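Paenibacillus xanthan lyase (Paenibacillus, PDB 6F2P) cleaves the polysaccharide xanthan as a lyase of polysaccharide lyase family 8, probably by the beta-elimination usual for such enzymes. Local coordinates at residues A[272-285]-A[413-427]. Residues are numbered along the deposited sequence; the frame is centred on the assembly and turned at random.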
loop_
_atom_site.group_PDB
_atom_site.type_symbol
_atom_site.label_atom_id
_atom_site.label_comp_id
_atom_site.label_asym_id
_atom_site.label_seq_id
_atom_site.Cartn_x
_atom_site.Cartn_y
_atom_site.Cartn_z
ATOM N N TYR A 272 -2.574 -17.614 -11.021
ATOM C CA TYR A 272 -2.948 -18.786 -10.264
ATOM C C TYR A 272 -3.330 -19.897 -11.218
ATOM O O TYR A 272 -4.377 -19.841 -11.855
ATOM C CB TYR A 272 -4.078 -18.491 -9.280
ATOM C CG TYR A 272 -4.173 -19.555 -8.221
ATOM C CD1 TYR A 272 -3.330 -19.534 -7.114
ATOM C CD2 TYR A 272 -5.066 -20.609 -8.347
ATOM C CE1 TYR A 272 -3.394 -20.513 -6.153
ATOM C CE2 TYR A 272 -5.141 -21.599 -7.384
ATOM C CZ TYR A 272 -4.302 -21.547 -6.291
ATOM O OH TYR A 272 -4.376 -22.534 -5.334
ATOM N N LYS A 273 -2.455 -20.890 -11.328
ATOM C CA LYS A 273 -2.704 -22.058 -12.165
ATOM C C LYS A 273 -3.257 -21.713 -13.553
ATOM O O LYS A 273 -4.217 -22.321 -14.028
ATOM C CB LYS A 273 -3.613 -23.038 -11.426
ATOM C CG LYS A 273 -3.008 -23.520 -10.113
ATOM C CD LYS A 273 -3.922 -24.497 -9.403
ATOM C CE LYS A 273 -3.249 -25.064 -8.173
ATOM N NZ LYS A 273 -4.077 -26.130 -7.539
ATOM N N GLY A 274 -2.650 -20.713 -14.184
ATOM C CA GLY A 274 -2.990 -20.354 -15.548
ATOM C C GLY A 274 -3.987 -19.220 -15.653
ATOM O O GLY A 274 -4.373 -18.823 -16.753
ATOM N N ASN A 275 -4.408 -18.707 -14.504
ATOM C CA ASN A 275 -5.373 -17.620 -14.444
ATOM C C ASN A 275 -4.727 -16.328 -13.969
ATOM O O ASN A 275 -4.223 -16.252 -12.850
ATOM C CB ASN A 275 -6.513 -17.997 -13.500
ATOM C CG ASN A 275 -7.301 -19.185 -13.990
ATOM O OD1 ASN A 275 -7.624 -19.282 -15.174
ATOM N ND2 ASN A 275 -7.611 -20.101 -13.088
ATOM N N LEU A 276 -4.733 -15.310 -14.819
ATOM C CA LEU A 276 -4.238 -14.005 -14.417
ATOM C C LEU A 276 -5.344 -13.359 -13.620
ATOM O O LEU A 276 -6.444 -13.196 -14.131
ATOM C CB LEU A 276 -3.905 -13.166 -15.645
ATOM C CG LEU A 276 -3.264 -11.798 -15.409
ATOM C CD1 LEU A 276 -2.025 -11.921 -14.555
ATOM C CD2 LEU A 276 -2.927 -11.142 -16.748
ATOM N N MET A 277 -5.068 -13.012 -12.368
ATOM C CA MET A 277 -6.107 -12.512 -11.462
ATOM C C MET A 277 -6.811 -11.260 -11.977
ATOM O O MET A 277 -6.169 -10.261 -12.300
ATOM C CB MET A 277 -5.531 -12.253 -10.069
ATOM C CG MET A 277 -5.049 -13.506 -9.375
ATOM S SD MET A 277 -4.489 -13.192 -7.697
ATOM C CE MET A 277 -3.965 -14.840 -7.255
ATOM N N ASP A 278 -8.137 -11.326 -12.039
ATOM C CA ASP A 278 -8.946 -10.245 -12.603
ATOM C C ASP A 278 -8.809 -8.912 -11.870
ATOM O O ASP A 278 -9.043 -7.850 -12.452
ATOM C CB ASP A 278 -10.415 -10.658 -12.628
ATOM C CG ASP A 278 -10.697 -11.740 -13.647
ATOM O OD1 ASP A 278 -10.003 -11.776 -14.686
ATOM O OD2 ASP A 278 -11.611 -12.554 -13.405
ATOM N N MET A 279 -8.433 -8.960 -10.595
ATOM C CA MET A 279 -8.376 -7.743 -9.805
ATOM C C MET A 279 -7.261 -6.801 -10.260
ATOM O O MET A 279 -7.281 -5.620 -9.928
ATOM C CB MET A 279 -8.259 -8.060 -8.319
ATOM C CG MET A 279 -6.910 -8.602 -7.877
ATOM S SD MET A 279 -6.928 -8.972 -6.108
ATOM C CE MET A 279 -5.227 -9.480 -5.840
ATOM N N VAL A 280 -6.299 -7.311 -11.029
ATOM C CA VAL A 280 -5.267 -6.442 -11.589
ATOM C C VAL A 280 -5.443 -6.191 -13.080
ATOM O O VAL A 280 -4.535 -5.655 -13.719
ATOM C CB VAL A 280 -3.823 -6.978 -11.366
ATOM C CG1 VAL A 280 -3.537 -7.177 -9.880
ATOM C CG2 VAL A 280 -3.584 -8.258 -12.154
ATOM N N ARG A 281 -6.591 -6.573 -13.637
ATOM C CA ARG A 281 -6.790 -6.437 -15.075
ATOM C C ARG A 281 -7.660 -5.237 -15.445
ATOM O O ARG A 281 -8.006 -5.046 -16.618
ATOM C CB ARG A 281 -7.343 -7.729 -15.681
ATOM C CG ARG A 281 -6.440 -8.924 -15.468
ATOM C CD ARG A 281 -6.792 -10.095 -16.367
ATOM N NE ARG A 281 -8.208 -10.453 -16.325
ATOM C CZ ARG A 281 -9.051 -10.302 -17.349
ATOM N NH1 ARG A 281 -8.621 -9.799 -18.496
ATOM N NH2 ARG A 281 -10.327 -10.654 -17.229
ATOM N N GLY A 282 -7.980 -4.415 -14.450
ATOM C CA GLY A 282 -8.765 -3.213 -14.672
ATOM C C GLY A 282 -10.003 -3.445 -15.514
ATOM O O GLY A 282 -10.742 -4.419 -15.301
ATOM N N ARG A 283 -10.216 -2.572 -16.498
ATOM C CA ARG A 283 -11.437 -2.630 -17.300
ATOM C C ARG A 283 -11.512 -3.866 -18.188
ATOM O O ARG A 283 -12.565 -4.170 -18.749
ATOM C CB ARG A 283 -11.612 -1.364 -18.138
ATOM C CG ARG A 283 -10.737 -1.271 -19.375
ATOM C CD ARG A 283 -10.949 0.081 -20.045
ATOM N NE ARG A 283 -10.296 0.143 -21.344
ATOM C CZ ARG A 283 -9.091 0.663 -21.557
ATOM N NH1 ARG A 283 -8.406 1.188 -20.552
ATOM N NH2 ARG A 283 -8.573 0.665 -22.781
ATOM N N GLU A 284 -10.410 -4.599 -18.291
ATOM C CA GLU A 284 -10.352 -5.737 -19.198
ATOM C C GLU A 284 -11.115 -6.969 -18.741
ATOM O O GLU A 284 -11.212 -7.948 -19.481
ATOM C CB GLU A 284 -8.909 -6.076 -19.520
ATOM C CG GLU A 284 -8.194 -4.892 -20.113
ATOM C CD GLU A 284 -6.875 -5.274 -20.709
ATOM O OE1 GLU A 284 -6.628 -6.497 -20.817
ATOM O OE2 GLU A 284 -6.092 -4.360 -21.070
ATOM N N ILE A 285 -11.687 -6.917 -17.543
ATOM C CA ILE A 285 -12.474 -8.043 -17.056
ATOM C C ILE A 285 -13.754 -8.131 -17.862
ATOM O O ILE A 285 -14.441 -9.150 -17.823
ATOM C CB ILE A 285 -12.816 -7.933 -15.555
ATOM C CG1 ILE A 285 -13.609 -6.653 -15.264
ATOM C CG2 ILE A 285 -11.552 -7.994 -14.716
ATOM C CD1 ILE A 285 -14.216 -6.611 -13.860
ATOM N N TYR A 413 -11.377 -12.559 -3.994
ATOM C CA TYR A 413 -11.327 -13.628 -4.985
ATOM C C TYR A 413 -10.705 -14.860 -4.356
ATOM O O TYR A 413 -9.613 -14.782 -3.796
ATOM C CB TYR A 413 -10.463 -13.225 -6.178
ATOM C CG TYR A 413 -11.012 -12.122 -7.052
ATOM C CD1 TYR A 413 -10.891 -10.789 -6.679
ATOM C CD2 TYR A 413 -11.612 -12.411 -8.281
ATOM C CE1 TYR A 413 -11.369 -9.771 -7.490
ATOM C CE2 TYR A 413 -12.090 -11.395 -9.105
ATOM C CZ TYR A 413 -11.962 -10.081 -8.700
ATOM O OH TYR A 413 -12.434 -9.064 -9.495
ATOM N N LEU A 414 -11.387 -15.999 -4.449
ATOM C CA LEU A 414 -10.832 -17.250 -3.933
ATOM C C LEU A 414 -10.497 -18.208 -5.066
ATOM O O LEU A 414 -11.373 -18.607 -5.835
ATOM C CB LEU A 414 -11.790 -17.909 -2.953
ATOM C CG LEU A 414 -11.295 -19.217 -2.337
ATOM C CD1 LEU A 414 -10.093 -18.989 -1.409
ATOM C CD2 LEU A 414 -12.432 -19.873 -1.584
ATOM N N TYR A 415 -9.218 -18.559 -5.173
ATOM C CA TYR A 415 -8.733 -19.389 -6.267
ATOM C C TYR A 415 -8.434 -20.791 -5.777
ATOM O O TYR A 415 -7.782 -20.965 -4.749
ATOM C CB TYR A 415 -7.480 -18.770 -6.882
ATOM C CG TYR A 415 -7.752 -17.475 -7.612
ATOM C CD1 TYR A 415 -8.149 -17.479 -8.946
ATOM C CD2 TYR A 415 -7.627 -16.250 -6.970
ATOM C CE1 TYR A 415 -8.411 -16.300 -9.620
ATOM C CE2 TYR A 415 -7.889 -15.065 -7.633
ATOM C CZ TYR A 415 -8.282 -15.097 -8.960
ATOM O OH TYR A 415 -8.549 -13.929 -9.637
ATOM N N ASN A 416 -8.924 -21.790 -6.502
ATOM C CA ASN A 416 -8.616 -23.177 -6.175
ATOM C C ASN A 416 -8.529 -24.050 -7.421
ATOM O O ASN A 416 -8.154 -23.560 -8.480
ATOM C CB ASN A 416 -9.589 -23.747 -5.139
ATOM C CG ASN A 416 -11.038 -23.571 -5.533
ATOM O OD1 ASN A 416 -11.382 -23.571 -6.711
ATOM N ND2 ASN A 416 -11.900 -23.421 -4.539
ATOM N N THR A 417 -8.869 -25.332 -7.306
ATOM C CA THR A 417 -8.704 -26.241 -8.438
ATOM C C THR A 417 -9.783 -26.041 -9.512
ATOM O O THR A 417 -9.654 -26.512 -10.649
ATOM C CB THR A 417 -8.630 -27.720 -7.996
ATOM O OG1 THR A 417 -9.729 -28.021 -7.134
ATOM C CG2 THR A 417 -7.345 -27.976 -7.248
ATOM N N ASP A 418 -10.841 -25.326 -9.152
ATOM C CA ASP A 418 -11.868 -24.970 -10.116
ATOM C C ASP A 418 -11.316 -23.881 -11.023
ATOM O O ASP A 418 -11.667 -22.708 -10.882
ATOM C CB ASP A 418 -13.127 -24.482 -9.394
ATOM C CG ASP A 418 -14.275 -24.216 -10.340
ATOM O OD1 ASP A 418 -14.168 -24.582 -11.524
ATOM O OD2 ASP A 418 -15.287 -23.642 -9.897
ATOM N N LEU A 419 -10.456 -24.283 -11.956
ATOM C CA LEU A 419 -9.699 -23.348 -12.789
ATOM C C LEU A 419 -10.568 -22.402 -13.606
ATOM O O LEU A 419 -10.117 -21.325 -14.001
ATOM C CB LEU A 419 -8.745 -24.104 -13.725
ATOM C CG LEU A 419 -7.744 -25.056 -13.061
ATOM C CD1 LEU A 419 -6.739 -25.549 -14.080
ATOM C CD2 LEU A 419 -7.047 -24.392 -11.886
ATOM N N SER A 420 -11.810 -22.795 -13.860
ATOM C CA SER A 420 -12.651 -22.031 -14.773
ATOM C C SER A 420 -13.572 -21.064 -14.044
ATOM O O SER A 420 -14.350 -20.350 -14.677
ATOM C CB SER A 420 -13.480 -22.965 -15.661
ATOM O OG SER A 420 -14.561 -23.510 -14.931
ATOM N N GLN A 421 -13.476 -21.052 -12.717
ATOM C CA GLN A 421 -14.384 -20.282 -11.877
ATOM C C GLN A 421 -14.694 -18.884 -12.404
ATOM O O GLN A 421 -15.855 -18.489 -12.482
ATOM C CB GLN A 421 -13.852 -20.203 -10.443
ATOM C CG GLN A 421 -14.689 -19.337 -9.509
ATOM C CD GLN A 421 -16.116 -19.840 -9.352
ATOM O OE1 GLN A 421 -17.025 -19.069 -9.052
ATOM N NE2 GLN A 421 -16.316 -21.136 -9.554
ATOM N N PHE A 422 -13.657 -18.147 -12.785
ATOM C CA PHE A 422 -13.833 -16.748 -13.161
ATOM C C PHE A 422 -13.787 -16.533 -14.663
ATOM O O PHE A 422 -13.947 -15.406 -15.138
ATOM C CB PHE A 422 -12.810 -15.862 -12.448
ATOM C CG PHE A 422 -12.909 -15.926 -10.955
ATOM C CD1 PHE A 422 -14.008 -15.396 -10.302
ATOM C CD2 PHE A 422 -11.926 -16.541 -10.206
ATOM C CE1 PHE A 422 -14.120 -15.470 -8.931
ATOM C CE2 PHE A 422 -12.031 -16.610 -8.834
ATOM C CZ PHE A 422 -13.129 -16.072 -8.196
ATOM N N ASN A 423 -13.553 -17.611 -15.405
ATOM C CA ASN A 423 -13.761 -17.599 -16.849
ATOM C C ASN A 423 -15.021 -18.409 -17.176
ATOM O O ASN A 423 -15.892 -18.549 -16.315
ATOM C CB ASN A 423 -12.518 -18.073 -17.619
ATOM C CG ASN A 423 -11.902 -19.330 -17.039
ATOM O OD1 ASN A 423 -12.286 -20.442 -17.398
ATOM N ND2 ASN A 423 -10.923 -19.159 -16.144
ATOM N N ASP A 424 -15.138 -18.920 -18.399
ATOM C CA ASP A 424 -16.321 -19.697 -18.767
ATOM C C ASP A 424 -17.583 -18.838 -18.559
ATOM O O ASP A 424 -18.636 -19.326 -18.145
ATOM C CB ASP A 424 -16.343 -21.001 -17.956
ATOM C CG ASP A 424 -17.542 -21.880 -18.255
ATOM O OD1 ASP A 424 -17.952 -21.982 -19.439
ATOM O OD2 ASP A 424 -18.075 -22.461 -17.277
ATOM N N HIS A 425 -17.435 -17.542 -18.829
ATOM C CA HIS A 425 -18.525 -16.567 -18.759
ATOM C C HIS A 425 -19.001 -16.215 -17.359
ATOM O O HIS A 425 -20.140 -15.778 -17.192
ATOM C CB HIS A 425 -19.716 -16.990 -19.622
ATOM C CG HIS A 425 -19.334 -17.338 -21.022
ATOM N ND1 HIS A 425 -18.747 -16.434 -21.880
ATOM C CD2 HIS A 425 -19.419 -18.507 -21.706
ATOM C CE1 HIS A 425 -18.497 -17.022 -23.035
ATOM N NE2 HIS A 425 -18.898 -18.280 -22.954
ATOM N N PHE A 426 -18.131 -16.387 -16.365
ATOM C CA PHE A 426 -18.405 -15.889 -15.018
ATOM C C PHE A 426 -18.945 -14.444 -15.029
ATOM O O PHE A 426 -20.022 -14.167 -14.490
ATOM C CB PHE A 426 -17.153 -15.980 -14.128
ATOM C CG PHE A 426 -17.266 -15.195 -12.848
ATOM C CD1 PHE A 426 -17.824 -15.773 -11.719
ATOM C CD2 PHE A 426 -16.841 -13.871 -12.782
ATOM C CE1 PHE A 426 -17.957 -15.058 -10.558
ATOM C CE2 PHE A 426 -16.969 -13.148 -11.619
ATOM C CZ PHE A 426 -17.523 -13.747 -10.498
ATOM N N TRP A 427 -18.206 -13.537 -15.663
ATOM C CA TRP A 427 -18.519 -12.109 -15.605
ATOM C C TRP A 427 -19.794 -11.674 -16.320
ATOM O O TRP A 427 -20.353 -10.626 -15.997
ATOM C CB TRP A 427 -17.344 -11.273 -16.122
ATOM C CG TRP A 427 -16.207 -11.183 -15.147
ATOM C CD1 TRP A 427 -14.980 -11.769 -15.264
ATOM C CD2 TRP A 427 -16.200 -10.484 -13.899
ATOM N NE1 TRP A 427 -14.202 -11.463 -14.173
ATOM C CE2 TRP A 427 -14.928 -10.679 -13.318
ATOM C CE3 TRP A 427 -17.143 -9.705 -13.217
ATOM C CZ2 TRP A 427 -14.575 -10.123 -12.090
ATOM C CZ3 TRP A 427 -16.791 -9.158 -11.997
ATOM C CH2 TRP A 427 -15.513 -9.369 -11.446
HETATM O O HOH W 1 -7.886 -21.305 -10.091
HETATM O O HOH W 2 -9.633 -14.251 -12.210
HETATM O O HOH W 3 -12.152 -13.738 -15.964
HETATM O O HOH W 4 -8.536 -11.265 -8.787
#
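Tyr415, on the last strand (411-415) of a four-stranded antiparallel sheet of the super-sandwich domain, packs against the beta-hairpin that follows helix 256-267 of the alpha-helical domain, joining the two domains. Its CB lies over one face of the Tyr272 ring, a CH-pi contact 3.7 Å from the centroid. With CG anti to the carbonyl carbon (chi1 -68°), the Tyr415 ring comes alongside Met277, whose SD lies obliquely 4.7 Å from the ring centroid in a Met-aromatic contact. Two waters at the Tyr415 ring edge bridge its OH to the backbone N of Asp278 and of Met279. Trp427 NE1 gives a nearly straight bond (167°) to Asp278 OD2, 2.9 Å away and met from above the carboxylate plane. The other oxygen, OD1, is gripped side-on by NE and NH2 of Arg281, which probably helps fix the carboxylate's rotation. Ile285 CD1 sits 3.9 Å from the centroid of the six-membered ring of Trp427, over a face, while Phe426 covers the opposite face. A leucine in place of Trp427 would probably leave Asp278 OD2 without its indole donor and Ile285 CD1 without a flat surface to rest on. Where Asn275 closes the hairpin's type I' turn, Leu419 O, in the loop after strand 411-415, accepts hydrogen bonds from Asn275 ND2 at 2.9 Å and Asn423 ND2 at 3.2 Å; Asn423 ND2 also binds Asp292 OD1.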